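Local coordinates for probable acetyltransferase (Pseudomonas aeruginosa PAO1, PDB 2EUI), which probably transfers an acyl group, most likely acetyl, as a member of the GNAT acetyltransferase family, although its substrate is unknown, at residues E46-L51 against G62-P68; L11-A15 against R35-E39; A6-L11 against R41-K45. All coordinates share one frame. Residue numbers count along the deposited sequence, not the author numbering.

Contact 1: E46-L51 against G62-P68; sequences ESVIYL and GFCQLYP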
loop_
_atom_site.group_PDB
_atom_site.type_symbol
_atom_site.label_atom_id
_atom_site.label_comp_id
_atom_site.label_asym_id
_atom_site.label_seq_id
_atom_site.Cartn_x
_atom_site.Cartn_y
_atom_site.Cartn_z
ATOM N N GLU A 46 -6.890 -3.700 9.694
ATOM C CA GLU A 46 -6.349 -3.411 8.371
ATOM C C GLU A 46 -4.928 -2.874 8.408
ATOM O O GLU A 46 -4.338 -2.577 7.369
ATOM C CB GLU A 46 -7.236 -2.395 7.659
ATOM C CG GLU A 46 -8.695 -2.773 7.615
ATOM C CD GLU A 46 -9.478 -1.824 6.759
ATOM O OE1 GLU A 46 -9.287 -0.602 6.929
ATOM O OE2 GLU A 46 -10.277 -2.297 5.922
ATOM N N SER A 47 -4.379 -2.736 9.604
ATOM C CA SER A 47 -3.022 -2.242 9.745
ATOM C C SER A 47 -2.482 -2.713 11.072
ATOM O O SER A 47 -3.240 -3.151 11.934
ATOM C CB SER A 47 -2.995 -0.718 9.717
ATOM O OG SER A 47 -3.408 -0.197 10.963
ATOM N N VAL A 48 -1.167 -2.640 11.219
ATOM C CA VAL A 48 -0.512 -3.021 12.454
ATOM C C VAL A 48 0.047 -1.720 12.997
ATOM O O VAL A 48 0.815 -1.041 12.317
ATOM C CB VAL A 48 0.657 -4.005 12.216
ATOM C CG1 VAL A 48 1.322 -4.354 13.535
ATOM C CG2 VAL A 48 0.158 -5.252 11.535
ATOM N N ILE A 49 -0.365 -1.370 14.209
ATOM C CA ILE A 49 0.089 -0.155 14.868
ATOM C C ILE A 49 0.895 -0.515 16.112
ATOM O O ILE A 49 0.374 -1.135 17.033
ATOM C CB ILE A 49 -1.117 0.714 15.288
ATOM C CG1 ILE A 49 -1.787 1.283 14.037
ATOM C CG2 ILE A 49 -0.681 1.813 16.275
ATOM C CD1 ILE A 49 -3.018 2.103 14.319
ATOM N N TYR A 50 2.169 -0.139 16.139
ATOM C CA TYR A 50 2.995 -0.422 17.306
ATOM C C TYR A 50 3.048 0.813 18.192
ATOM O O TYR A 50 3.143 1.934 17.701
ATOM C CB TYR A 50 4.413 -0.833 16.896
ATOM C CG TYR A 50 4.486 -2.174 16.215
ATOM C CD1 TYR A 50 4.041 -3.331 16.855
ATOM C CD2 TYR A 50 4.961 -2.286 14.910
ATOM C CE1 TYR A 50 4.061 -4.568 16.209
ATOM C CE2 TYR A 50 4.987 -3.515 14.251
ATOM C CZ TYR A 50 4.534 -4.650 14.905
ATOM O OH TYR A 50 4.535 -5.858 14.243
ATOM N N LEU A 51 2.971 0.585 19.499
ATOM C CA LEU A 51 2.992 1.653 20.488
ATOM C C LEU A 51 4.179 1.522 21.432
ATOM O O LEU A 51 4.389 0.461 22.023
ATOM C CB LEU A 51 1.709 1.628 21.334
ATOM C CG LEU A 51 0.360 1.714 20.621
ATOM C CD1 LEU A 51 -0.791 1.552 21.616
ATOM C CD2 LEU A 51 0.278 3.038 19.886
ATOM N N GLY A 62 5.417 7.268 21.595
ATOM C CA GLY A 62 5.458 7.323 20.149
ATOM C C GLY A 62 4.696 6.151 19.562
ATOM O O GLY A 62 4.256 5.253 20.286
ATOM N N PHE A 63 4.525 6.152 18.249
ATOM C CA PHE A 63 3.812 5.058 17.642
ATOM C C PHE A 63 4.251 4.850 16.202
ATOM O O PHE A 63 4.880 5.710 15.590
ATOM C CB PHE A 63 2.307 5.312 17.720
ATOM C CG PHE A 63 1.828 6.336 16.752
ATOM C CD1 PHE A 63 1.499 5.980 15.451
ATOM C CD2 PHE A 63 1.776 7.673 17.111
ATOM C CE1 PHE A 63 1.129 6.943 14.526
ATOM C CE2 PHE A 63 1.404 8.643 16.184
ATOM C CZ PHE A 63 1.083 8.279 14.894
ATOM N N CYS A 64 3.889 3.698 15.665
ATOM C CA CYS A 64 4.249 3.336 14.308
ATOM C C CYS A 64 3.074 2.627 13.610
ATOM O O CYS A 64 2.286 1.940 14.255
ATOM C CB CYS A 64 5.485 2.430 14.385
ATOM S SG CYS A 64 5.926 1.619 12.879
ATOM N N GLN A 65 2.936 2.823 12.304
ATOM C CA GLN A 65 1.864 2.150 11.571
ATOM C C GLN A 65 2.320 1.598 10.226
ATOM O O GLN A 65 3.003 2.269 9.444
ATOM C CB GLN A 65 0.643 3.062 11.360
ATOM C CG GLN A 65 -0.559 2.340 10.741
ATOM C CD GLN A 65 -1.837 3.182 10.753
ATOM O OE1 GLN A 65 -1.838 4.355 10.345
ATOM N NE2 GLN A 65 -2.930 2.583 11.214
ATOM N N LEU A 66 1.948 0.350 9.979
ATOM C CA LEU A 66 2.295 -0.303 8.738
ATOM C C LEU A 66 1.023 -0.852 8.132
ATOM O O LEU A 66 0.097 -1.217 8.852
ATOM C CB LEU A 66 3.279 -1.452 8.991
ATOM C CG LEU A 66 4.618 -1.148 9.675
ATOM C CD1 LEU A 66 4.446 -1.082 11.182
ATOM C CD2 LEU A 66 5.593 -2.233 9.332
ATOM N N TYR A 67 0.968 -0.885 6.805
ATOM C CA TYR A 67 -0.189 -1.444 6.109
ATOM C C TYR A 67 0.231 -2.715 5.394
ATOM O O TYR A 67 1.202 -2.723 4.645
ATOM C CB TYR A 67 -0.761 -0.456 5.091
ATOM C CG TYR A 67 -1.263 0.824 5.704
ATOM C CD1 TYR A 67 -2.052 0.803 6.855
ATOM C CD2 TYR A 67 -0.936 2.060 5.149
ATOM C CE1 TYR A 67 -2.501 1.987 7.443
ATOM C CE2 TYR A 67 -1.379 3.250 5.727
ATOM C CZ TYR A 67 -2.160 3.205 6.874
ATOM O OH TYR A 67 -2.619 4.369 7.442
ATOM N N PRO A 68 -0.500 -3.812 5.622
ATOM C CA PRO A 68 -0.208 -5.104 4.995
ATOM C C PRO A 68 -0.432 -5.070 3.478
ATOM O O PRO A 68 -1.420 -4.509 3.005
ATOM C CB PRO A 68 -1.180 -6.041 5.693
ATOM C CG PRO A 68 -2.374 -5.157 5.888
ATOM C CD PRO A 68 -1.743 -3.885 6.409
#

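Contact 2: L11-A15 against R35-E39; sequences LDLLA and RKFLE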
loop_
_atom_site.group_PDB
_atom_site.type_symbol
_atom_site.label_atom_id
_atom_site.label_comp_id
_atom_site.label_asym_id
_atom_site.label_seq_id
_atom_site.Cartn_x
_atom_site.Cartn_y
_atom_site.Cartn_z
ATOM N N LEU A 11 -7.257 2.966 21.526
ATOM C CA LEU A 11 -7.776 4.051 20.705
ATOM C C LEU A 11 -7.738 5.423 21.375
ATOM O O LEU A 11 -7.213 6.379 20.803
ATOM C CB LEU A 11 -9.199 3.746 20.228
ATOM C CG LEU A 11 -9.751 4.768 19.225
ATOM C CD1 LEU A 11 -8.862 4.847 17.998
ATOM C CD2 LEU A 11 -11.143 4.371 18.823
ATOM N N ASP A 12 -8.278 5.530 22.584
ATOM C CA ASP A 12 -8.273 6.815 23.274
ATOM C C ASP A 12 -6.881 7.294 23.652
ATOM O O ASP A 12 -6.635 8.499 23.738
ATOM C CB ASP A 12 -9.149 6.768 24.528
ATOM C CG ASP A 12 -10.634 6.730 24.205
ATOM O OD1 ASP A 12 -11.079 7.495 23.317
ATOM O OD2 ASP A 12 -11.358 5.937 24.846
ATOM N N LEU A 13 -5.968 6.356 23.876
ATOM C CA LEU A 13 -4.610 6.720 24.247
ATOM C C LEU A 13 -3.820 7.191 23.027
ATOM O O LEU A 13 -2.998 8.104 23.121
ATOM C CB LEU A 13 -3.893 5.531 24.897
ATOM C CG LEU A 13 -2.451 5.846 25.303
ATOM C CD1 LEU A 13 -2.442 6.968 26.329
ATOM C CD2 LEU A 13 -1.779 4.618 25.861
ATOM N N LEU A 14 -4.107 6.573 21.884
ATOM C CA LEU A 14 -3.421 6.864 20.630
ATOM C C LEU A 14 -4.049 7.958 19.770
ATOM O O LEU A 14 -3.348 8.625 19.004
ATOM C CB LEU A 14 -3.305 5.569 19.816
ATOM C CG LEU A 14 -2.791 5.645 18.383
ATOM C CD1 LEU A 14 -1.331 6.080 18.390
ATOM C CD2 LEU A 14 -2.976 4.291 17.711
ATOM N N ALA A 15 -5.361 8.142 19.890
ATOM C CA ALA A 15 -6.061 9.160 19.108
ATOM C C ALA A 15 -5.410 10.545 19.205
ATOM O O ALA A 15 -5.071 11.156 18.192
ATOM C CB ALA A 15 -7.495 9.235 19.542
ATOM N N ARG A 35 -9.903 10.092 14.885
ATOM C CA ARG A 35 -10.207 9.010 15.797
ATOM C C ARG A 35 -11.063 7.985 15.053
ATOM O O ARG A 35 -10.947 6.783 15.282
ATOM C CB ARG A 35 -10.947 9.542 17.032
ATOM C CG ARG A 35 -11.217 8.480 18.096
ATOM C CD ARG A 35 -11.930 9.067 19.305
ATOM N NE ARG A 35 -12.039 8.141 20.433
ATOM C CZ ARG A 35 -12.718 6.994 20.410
ATOM N NH1 ARG A 35 -13.362 6.606 19.314
ATOM N NH2 ARG A 35 -12.759 6.233 21.496
ATOM N N LYS A 36 -11.920 8.458 14.153
ATOM C CA LYS A 36 -12.782 7.557 13.390
ATOM C C LYS A 36 -11.959 6.710 12.422
ATOM O O LYS A 36 -12.227 5.521 12.252
ATOM C CB LYS A 36 -13.854 8.345 12.626
ATOM C CG LYS A 36 -14.866 7.451 11.929
ATOM C CD LYS A 36 -15.271 6.291 12.852
ATOM C CE LYS A 36 -16.198 5.277 12.182
ATOM N NZ LYS A 36 -16.560 4.148 13.105
ATOM N N PHE A 37 -10.955 7.331 11.799
ATOM C CA PHE A 37 -10.056 6.654 10.861
ATOM C C PHE A 37 -9.333 5.486 11.544
ATOM O O PHE A 37 -9.312 4.364 11.024
ATOM C CB PHE A 37 -9.016 7.647 10.313
ATOM C CG PHE A 37 -8.028 7.029 9.366
ATOM C CD1 PHE A 37 -8.393 6.711 8.068
ATOM C CD2 PHE A 37 -6.738 6.726 9.790
ATOM C CE1 PHE A 37 -7.487 6.094 7.195
ATOM C CE2 PHE A 37 -5.828 6.113 8.935
ATOM C CZ PHE A 37 -6.203 5.795 7.632
ATOM N N LEU A 38 -8.746 5.767 12.706
ATOM C CA LEU A 38 -8.024 4.772 13.489
ATOM C C LEU A 38 -8.921 3.643 13.976
ATOM O O LEU A 38 -8.470 2.517 14.170
ATOM C CB LEU A 38 -7.373 5.424 14.702
ATOM C CG LEU A 38 -6.241 6.417 14.464
ATOM C CD1 LEU A 38 -5.771 6.949 15.813
ATOM C CD2 LEU A 38 -5.118 5.738 13.708
ATOM N N GLU A 39 -10.192 3.943 14.185
ATOM C CA GLU A 39 -11.105 2.924 14.649
ATOM C C GLU A 39 -11.260 1.886 13.544
ATOM O O GLU A 39 -11.052 0.699 13.769
ATOM C CB GLU A 39 -12.456 3.540 14.995
ATOM C CG GLU A 39 -13.103 2.944 16.228
ATOM C CD GLU A 39 -14.586 3.255 16.300
ATOM O OE1 GLU A 39 -14.948 4.437 16.093
ATOM O OE2 GLU A 39 -15.383 2.319 16.563
#

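Contact 3: A6-L11 against R41-K45; sequences ATLEHL and RLRRK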
loop_
_atom_site.group_PDB
_atom_site.type_symbol
_atom_site.label_atom_id
_atom_site.label_comp_id
_atom_site.label_asym_id
_atom_site.label_seq_id
_atom_site.Cartn_x
_atom_site.Cartn_y
_atom_site.Cartn_z
ATOM N N ALA A 6 -1.134 -2.000 19.169
ATOM C CA ALA A 6 -2.354 -1.270 19.433
ATOM C C ALA A 6 -3.578 -2.109 19.090
ATOM O O ALA A 6 -3.605 -2.812 18.084
ATOM C CB ALA A 6 -2.366 0.016 18.625
ATOM N N THR A 7 -4.579 -2.046 19.956
ATOM C CA THR A 7 -5.838 -2.737 19.728
ATOM C C THR A 7 -6.887 -1.670 19.992
ATOM O O THR A 7 -6.540 -0.528 20.334
ATOM C CB THR A 7 -6.062 -3.919 20.702
ATOM O OG1 THR A 7 -6.163 -3.431 22.043
ATOM C CG2 THR A 7 -4.919 -4.898 20.616
ATOM N N LEU A 8 -8.158 -2.031 19.848
ATOM C CA LEU A 8 -9.241 -1.080 20.074
ATOM C C LEU A 8 -9.128 -0.416 21.451
ATOM O O LEU A 8 -9.524 0.731 21.618
ATOM C CB LEU A 8 -10.594 -1.787 19.929
ATOM C CG LEU A 8 -11.726 -0.913 19.375
ATOM C CD1 LEU A 8 -11.309 -0.348 18.031
ATOM C CD2 LEU A 8 -13.000 -1.721 19.223
ATOM N N GLU A 9 -8.561 -1.130 22.423
ATOM C CA GLU A 9 -8.397 -0.607 23.777
ATOM C C GLU A 9 -7.606 0.683 23.815
ATOM O O GLU A 9 -7.967 1.611 24.537
ATOM C CB GLU A 9 -7.666 -1.607 24.675
ATOM C CG GLU A 9 -8.266 -2.998 24.764
ATOM C CD GLU A 9 -7.268 -4.010 25.329
ATOM O OE1 GLU A 9 -6.763 -3.769 26.446
ATOM O OE2 GLU A 9 -6.987 -5.032 24.655
ATOM N N HIS A 10 -6.518 0.741 23.050
ATOM C CA HIS A 10 -5.654 1.919 23.045
ATOM C C HIS A 10 -6.149 3.124 22.247
ATOM O O HIS A 10 -5.533 4.190 22.298
ATOM C CB HIS A 10 -4.273 1.530 22.532
ATOM C CG HIS A 10 -3.740 0.272 23.139
ATOM N ND1 HIS A 10 -4.195 -0.978 22.776
ATOM C CD2 HIS A 10 -2.819 0.072 24.110
ATOM C CE1 HIS A 10 -3.578 -1.894 23.500
ATOM N NE2 HIS A 10 -2.739 -1.285 24.317
ATOM N N LEU A 11 -7.257 2.966 21.526
ATOM C CA LEU A 11 -7.776 4.051 20.705
ATOM C C LEU A 11 -7.738 5.423 21.375
ATOM O O LEU A 11 -7.213 6.379 20.803
ATOM C CB LEU A 11 -9.199 3.746 20.228
ATOM C CG LEU A 11 -9.751 4.768 19.225
ATOM C CD1 LEU A 11 -8.862 4.847 17.998
ATOM C CD2 LEU A 11 -11.143 4.371 18.823
ATOM N N ARG A 41 -9.387 1.115 11.192
ATOM C CA ARG A 41 -8.144 0.364 11.041
ATOM C C ARG A 41 -7.937 -0.627 12.171
ATOM O O ARG A 41 -7.637 -1.796 11.922
ATOM C CB ARG A 41 -6.954 1.327 10.938
ATOM C CG ARG A 41 -6.226 1.229 9.600
ATOM C CD ARG A 41 -7.208 1.167 8.436
ATOM N NE ARG A 41 -7.791 2.474 8.181
ATOM C CZ ARG A 41 -8.955 2.680 7.574
ATOM N NH1 ARG A 41 -9.697 1.663 7.152
ATOM N NH2 ARG A 41 -9.375 3.918 7.377
ATOM N N LEU A 42 -8.088 -0.164 13.410
ATOM C CA LEU A 42 -7.948 -1.048 14.559
ATOM C C LEU A 42 -9.055 -2.088 14.506
ATOM O O LEU A 42 -8.796 -3.285 14.490
ATOM C CB LEU A 42 -8.053 -0.267 15.877
ATOM C CG LEU A 42 -6.838 0.552 16.322
ATOM C CD1 LEU A 42 -7.175 1.373 17.553
ATOM C CD2 LEU A 42 -5.692 -0.391 16.608
ATOM N N ARG A 43 -10.293 -1.621 14.445
ATOM C CA ARG A 43 -11.449 -2.511 14.405
ATOM C C ARG A 43 -11.446 -3.538 13.257
ATOM O O ARG A 43 -11.751 -4.713 13.477
ATOM C CB ARG A 43 -12.736 -1.676 14.371
ATOM C CG ARG A 43 -14.019 -2.459 14.580
ATOM C CD ARG A 43 -15.231 -1.538 14.567
ATOM N NE ARG A 43 -15.372 -0.746 15.792
ATOM C CZ ARG A 43 -15.855 -1.223 16.938
ATOM N NH1 ARG A 43 -16.241 -2.489 17.016
ATOM N NH2 ARG A 43 -15.961 -0.436 18.000
ATOM N N ARG A 44 -11.100 -3.113 12.044
ATOM C CA ARG A 44 -11.083 -4.035 10.906
ATOM C C ARG A 44 -9.767 -4.785 10.791
ATOM O O ARG A 44 -9.632 -5.682 9.967
ATOM C CB ARG A 44 -11.355 -3.284 9.597
ATOM C CG ARG A 44 -12.687 -2.575 9.574
ATOM C CD ARG A 44 -12.923 -1.745 8.319
ATOM N NE ARG A 44 -14.012 -0.800 8.568
ATOM C CZ ARG A 44 -14.553 0.005 7.660
ATOM N NH1 ARG A 44 -14.119 -0.007 6.408
ATOM N NH2 ARG A 44 -15.522 0.834 8.016
ATOM N N LYS A 45 -8.802 -4.414 11.623
ATOM C CA LYS A 45 -7.489 -5.050 11.603
ATOM C C LYS A 45 -6.863 -4.918 10.222
ATOM O O LYS A 45 -6.360 -5.884 9.658
ATOM C CB LYS A 45 -7.613 -6.525 12.003
ATOM C CG LYS A 45 -8.075 -6.702 13.443
ATOM C CD LYS A 45 -8.152 -8.160 13.864
ATOM C CE LYS A 45 -9.350 -8.862 13.239
ATOM N NZ LYS A 45 -9.433 -10.287 13.675
#

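Contact 1: E46-L51 against G62-P68
Backbone hydrogen bonds hold these two antiparallel strands together in two reciprocal pairs. Val-48 N reaches Leu-66 O at 3.0 Å and Leu-66 N returns to Val-48 O at 2.9 Å; Tyr-50 N to Cys-64 O and Cys-64 N to Tyr-50 O are both 2.8 Å. Between them, the non-hydrogen-bonded pair Ile-49 and Gln-65 closes to 4.4 Å CA to CA, with a CA-H...O contact from Ile-49 CA to Cys-64 O (3.1 Å). Apolar packing follows the alternation of the strands. Tyr-50 CD2 meets Leu-66 CD1 at 4.0 Å on the face covered by helix 92-109; Leu-51 CD2 lies 3.7 Å from Phe-63 CB on the face covered by helix 11-24. Past the regular pairing, Ser-47 CB sits 3.4 Å from Tyr-67 CD1 at the ring edge, and the Tyr-67 hydroxyl hydrogen-bonds Ser-72 of the second subunit. In this hairpin of the GNAT sheet, the Tyr-50, Cys-64 and Leu-66 face is apolar, while the other, apolar at Ile-49, Leu-51 and Phe-63, turns polar toward Ser-47 and Gln-65.

Contact 2: L11-A15 against R35-E39
Leu-11 gives up the most surface here, 96 Å², and it does so by reaching from the first turn of helix 11-24 across to helix 31-44. Its CA-to-CB bond points at the partner, and its two methyls settle in different places: CD1 is 3.7 Å from Leu-38 CB, while CD2 lies 3.6 Å from Glu-39 CG and 3.2 Å from Arg-35 NH1, over one face of the guanidinium. The same guanidinium that offers its face to a leucine uses its edge for charge. Arg-35, with 80 Å² covered, reaches across to the start of helix 11-24, so that NH2 and NE both hydrogen-bond Asp-12 OD1, at 2.8 and 3.1 Å, making a salt bridge at the exposed margin of the interface. The aliphatic part of the arginine is used as well, with CG 4.1 Å from Ala-15 CB. These are the two helices that follow the first strand of the GNAT fold, and the short segments run at 130° to each other with their axes 10.1 Å apart. Ala-15 allows a close approach at one end, its CA only 5.3 Å from that of Arg-35. Leu-38, burying 66 Å², fills the side of the interface nearer the sheet: its CD1 packs 4.0 Å from Ala-15 CA and 4.1 Å from Leu-14 CG. Leu-14 in turn rests on Ile-49, Leu-51 and Phe-63 of the sheet, and Phe-18 of helix 11-24 also packs against Leu-38.

Contact 3: A6-L11 against R41-K45
This is an apolar contact between the turn that leads from strand 2-5 into helix 11-24 and the last turn of helix 31-44. Leu-42 is at its centre, with 113 Å² covered and its CA-to-CB bond directed at the turn. Its CD2 lies 3.9 Å from Ala-6 CB, its CD1 3.9 Å from Leu-11 CD1, and its CB 3.9 Å from Leu-8 CD1; the leucine also touches backbone, with CD1 3.4 Å from Thr-7 O. The facing turn is braced internally: His-10 N bonds to Thr-7 O (3.0 Å), and Thr-7 N donates to His-10 ND1 (3.0 Å). In the GNAT fold this is the β1-α1 connection, here packed against the C-terminal end of the second helix. That helix finishes at once: Lys-45 takes a positive phi in a Schellman motif, turning the chain toward strand 48-53. Towards solvent, Leu-8 CD2 sits over one face of the Arg-43 guanidinium, 3.5 Å from NH2, while that arginine also forms a salt bridge with Glu-39. Arg-41, just before Leu-42 on the same helix, forms a salt bridge with Glu-46 and cation-pi contacts with Phe-37 and with Phe-70 of the second subunit.

Contacts 2 and 3 are successive parts of one interface along helix 31-44, their centres 8 Å apart, and Leu-11 belongs to both. Contact 1 lies about 12 Å from contact 2 and 10 Å from contact 3, centre to centre, and is part of the sheet they pack on. Leu-14 bridges contacts 2 and 1: its CD1 is 3.6 Å from Phe-63 CG and its CD2 3.7 Å from Ile-49 CG2. Contact 3 joins contact 1 through a probable hydrogen bond from Ala-6 N to Ile-49 O (2.8 Å) and a salt bridge, Arg-41 NH1 to Glu-46 OE1, modelled at 2.3 Å. No catalytic or substrate-binding residue is identified in them, so no role in catalysis can be assigned.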